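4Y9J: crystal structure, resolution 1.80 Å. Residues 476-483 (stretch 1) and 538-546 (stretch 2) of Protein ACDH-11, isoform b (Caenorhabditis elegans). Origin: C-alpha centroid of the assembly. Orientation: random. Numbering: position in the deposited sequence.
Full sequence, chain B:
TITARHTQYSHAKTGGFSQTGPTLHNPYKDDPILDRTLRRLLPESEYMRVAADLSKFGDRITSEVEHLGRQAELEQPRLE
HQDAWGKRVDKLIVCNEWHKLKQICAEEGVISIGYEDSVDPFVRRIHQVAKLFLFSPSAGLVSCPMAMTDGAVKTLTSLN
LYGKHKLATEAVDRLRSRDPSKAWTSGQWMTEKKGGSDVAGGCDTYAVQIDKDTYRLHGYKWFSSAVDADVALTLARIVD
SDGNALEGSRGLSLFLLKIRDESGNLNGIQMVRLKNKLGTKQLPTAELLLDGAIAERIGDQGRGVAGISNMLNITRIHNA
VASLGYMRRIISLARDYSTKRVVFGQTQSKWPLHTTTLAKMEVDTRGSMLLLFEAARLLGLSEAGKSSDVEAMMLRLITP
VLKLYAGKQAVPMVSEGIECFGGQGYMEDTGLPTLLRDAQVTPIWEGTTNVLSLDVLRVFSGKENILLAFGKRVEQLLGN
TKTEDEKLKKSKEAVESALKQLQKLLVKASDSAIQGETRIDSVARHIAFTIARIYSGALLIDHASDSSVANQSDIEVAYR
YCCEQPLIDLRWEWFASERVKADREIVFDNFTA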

# COMPACT_ATOMS: atom_id res chain seq x y z
N GLN B 476 35.51 -43.81 -15.02
CA GLN B 476 36.23 -43.73 -13.74
C GLN B 476 35.30 -43.96 -12.56
O GLN B 476 35.61 -44.70 -11.59
CB GLN B 476 36.84 -42.35 -13.56
CG GLN B 476 37.88 -41.99 -14.59
CD GLN B 476 38.46 -40.60 -14.42
OE1 GLN B 476 37.84 -39.69 -13.87
NE2 GLN B 476 39.68 -40.44 -14.86
N LEU B 477 34.14 -43.32 -12.67
CA LEU B 477 33.15 -43.35 -11.61
C LEU B 477 32.64 -44.81 -11.48
O LEU B 477 32.49 -45.39 -10.38
CB LEU B 477 32.04 -42.37 -11.90
CG LEU B 477 32.39 -40.89 -11.61
CD1 LEU B 477 31.35 -39.94 -12.19
CD2 LEU B 477 32.55 -40.63 -10.10
N LEU B 478 32.41 -45.43 -12.63
CA LEU B 478 31.78 -46.74 -12.61
C LEU B 478 32.81 -47.82 -12.20
O LEU B 478 32.44 -48.85 -11.60
CB LEU B 478 31.15 -47.06 -13.97
CG LEU B 478 29.93 -46.21 -14.36
CD1 LEU B 478 29.37 -46.73 -15.65
CD2 LEU B 478 28.87 -46.16 -13.27
N GLY B 479 34.09 -47.62 -12.53
CA GLY B 479 35.16 -48.50 -11.98
C GLY B 479 35.10 -48.26 -10.48
O GLY B 479 34.72 -47.17 -10.05
N ASN B 480 35.44 -49.25 -9.65
CA ASN B 480 35.07 -49.19 -8.21
C ASN B 480 33.54 -49.18 -7.87
O ASN B 480 33.21 -49.07 -6.70
CB ASN B 480 35.85 -48.09 -7.38
CG ASN B 480 35.97 -46.73 -8.09
OD1 ASN B 480 35.09 -45.83 -7.96
ND2 ASN B 480 37.07 -46.55 -8.84
N THR B 481 32.63 -49.33 -8.86
CA THR B 481 31.26 -49.86 -8.58
C THR B 481 31.36 -51.15 -7.74
O THR B 481 32.24 -52.03 -7.95
CB THR B 481 30.37 -50.24 -9.83
OG1 THR B 481 30.23 -49.16 -10.75
CG2 THR B 481 28.94 -50.64 -9.40
N LYS B 482 30.47 -51.26 -6.77
CA LYS B 482 30.40 -52.43 -5.95
C LYS B 482 29.49 -53.42 -6.70
O LYS B 482 28.30 -53.55 -6.35
CB LYS B 482 29.82 -52.05 -4.58
CG LYS B 482 30.09 -53.08 -3.50
CD LYS B 482 28.95 -53.23 -2.51
CE LYS B 482 29.04 -52.27 -1.33
NZ LYS B 482 27.77 -52.29 -0.55
N THR B 483 30.03 -54.10 -7.74
CA THR B 483 29.19 -54.94 -8.62
C THR B 483 28.60 -56.10 -7.82
O THR B 483 27.66 -56.77 -8.26
CB THR B 483 29.93 -55.51 -9.87
OG1 THR B 483 31.21 -56.08 -9.49
CG2 THR B 483 30.10 -54.44 -10.95
N ALA B 538 26.08 -41.94 -12.33
CA ALA B 538 27.43 -42.49 -12.06
C ALA B 538 28.01 -41.97 -10.73
O ALA B 538 28.68 -42.72 -9.99
CB ALA B 538 28.35 -42.07 -13.19
N LEU B 539 27.72 -40.71 -10.44
CA LEU B 539 28.11 -40.07 -9.17
C LEU B 539 27.40 -40.72 -8.01
O LEU B 539 28.03 -41.06 -7.03
CB LEU B 539 27.85 -38.58 -9.20
CG LEU B 539 28.87 -37.78 -10.00
CD1 LEU B 539 28.26 -36.47 -10.35
CD2 LEU B 539 30.17 -37.58 -9.22
N LEU B 540 26.11 -40.99 -8.17
CA LEU B 540 25.34 -41.66 -7.12
C LEU B 540 25.87 -43.06 -6.84
O LEU B 540 25.87 -43.51 -5.71
CB LEU B 540 23.84 -41.72 -7.53
CG LEU B 540 23.06 -40.42 -7.32
CD1 LEU B 540 21.70 -40.53 -7.95
CD2 LEU B 540 22.92 -40.09 -5.85
N ILE B 541 26.35 -43.72 -7.88
CA ILE B 541 26.81 -45.09 -7.78
C ILE B 541 28.12 -45.09 -7.02
O ILE B 541 28.32 -45.95 -6.17
CB ILE B 541 26.99 -45.77 -9.15
CG1 ILE B 541 25.65 -46.15 -9.74
CG2 ILE B 541 27.80 -47.06 -9.05
CD1 ILE B 541 25.67 -46.33 -11.24
N ASP B 542 29.00 -44.17 -7.40
CA ASP B 542 30.30 -44.01 -6.79
C ASP B 542 30.11 -43.67 -5.31
O ASP B 542 30.72 -44.27 -4.43
CB ASP B 542 31.05 -42.92 -7.51
CG ASP B 542 32.52 -42.84 -7.13
OD1 ASP B 542 33.24 -43.84 -7.20
OD2 ASP B 542 32.94 -41.73 -6.78
N HIS B 543 29.20 -42.77 -5.03
CA HIS B 543 28.85 -42.45 -3.66
C HIS B 543 28.33 -43.63 -2.84
O HIS B 543 28.79 -43.84 -1.71
CB HIS B 543 27.82 -41.36 -3.67
CG HIS B 543 27.42 -40.86 -2.32
ND1 HIS B 543 26.29 -41.30 -1.66
CD2 HIS B 543 27.96 -39.90 -1.54
CE1 HIS B 543 26.17 -40.64 -0.52
NE2 HIS B 543 27.18 -39.81 -0.42
N ALA B 544 27.41 -44.41 -3.40
CA ALA B 544 26.81 -45.56 -2.68
C ALA B 544 27.80 -46.71 -2.51
O ALA B 544 27.63 -47.57 -1.60
CB ALA B 544 25.58 -46.07 -3.41
N SER B 545 28.77 -46.77 -3.43
CA SER B 545 29.77 -47.85 -3.45
C SER B 545 30.81 -47.66 -2.34
O SER B 545 31.51 -48.60 -1.97
CB SER B 545 30.48 -47.94 -4.82
OG SER B 545 29.60 -48.37 -5.86
N ASP B 546 30.95 -46.44 -1.83
CA ASP B 546 31.93 -46.13 -0.81
C ASP B 546 31.47 -46.60 0.56
O ASP B 546 30.86 -45.84 1.32
CB ASP B 546 32.26 -44.65 -0.80
CG ASP B 546 33.30 -44.26 0.26
OD1 ASP B 546 33.62 -45.09 1.16
OD2 ASP B 546 33.79 -43.13 0.18
O HOH W 1 28.22 -49.75 0.10

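The two stretches meet where one helix ends against the flank of another. Residues 476-478 close a helix that begins earlier in the chain; Gly479, at phi/psi -63/150, is the first residue to leave helical values, and the chain then runs past the second helix as a loop. Two CA pairs fix the register: Leu477 CA lies 5.6 Å from Asp542 CA, and Lys482 CA lies 5.3 Å from Ser545 CA. Together the stretches bury 484 Å², both sides summed.

The main bump is Leu477. Its CA-to-CB bond points toward the second helix, and 104 Å² of the residue is covered. The hollow that receives it is formed by Ala538, Leu539 and Asp542: Leu477 CD1 sits in van der Waals contact with Ala538 CB at 3.8 Å and lies 4.0 Å from Leu539 CG, while Leu477 CD2 lies 3.5 Å from Asp542 OD2. Leu539 starts away from the first stretch, yet the end of its side chain comes nearer and helps to wall the pocket. Leu478 leaves its backbone sideways, but its end also reaches inward, with CD2 3.8 Å from Ile541 CD1 and 4.1 Å from Ala538 CB. Ala538 thus touches both leucines.

A type II turn from Leu478 to Thr481 redirects the chain. Thr481 N donates to Leu478 O at 2.8 Å, and Thr481 OG1 donates to the same Leu478 O at a very short 2.4 Å. With its hydroxyl engaged there, Thr481 also packs on the second helix, OG1 lying 3.6 Å from Ile541 CG2. Gly479 makes no contact across the interface; a CB on it would point away. The end of the Asn480 side chain comes near Asp542.

Beyond the turn, polar chemistry takes over at Ser545. Its hydroxyl, in rotamer m, donates back to the helix, from Ser545 OG to Ile541 O at 2.8 Å, leaving the oxygen able to accept from the loop. Lys482 N supplies that bond, reaching Ser545 OG at 3.2 Å with an N-H...acceptor angle of 146°. The backbone lies close around it, with Asn480 O 3.5 Å from Ser545 CB and Thr481 CA 3.5 Å from Ser545 OG. A water extends the link: it accepts from Lys482 NZ at 2.7 Å and donates to Ala544 O at 2.8 Å, joining the lysine's end to a backbone carbonyl of the second helix.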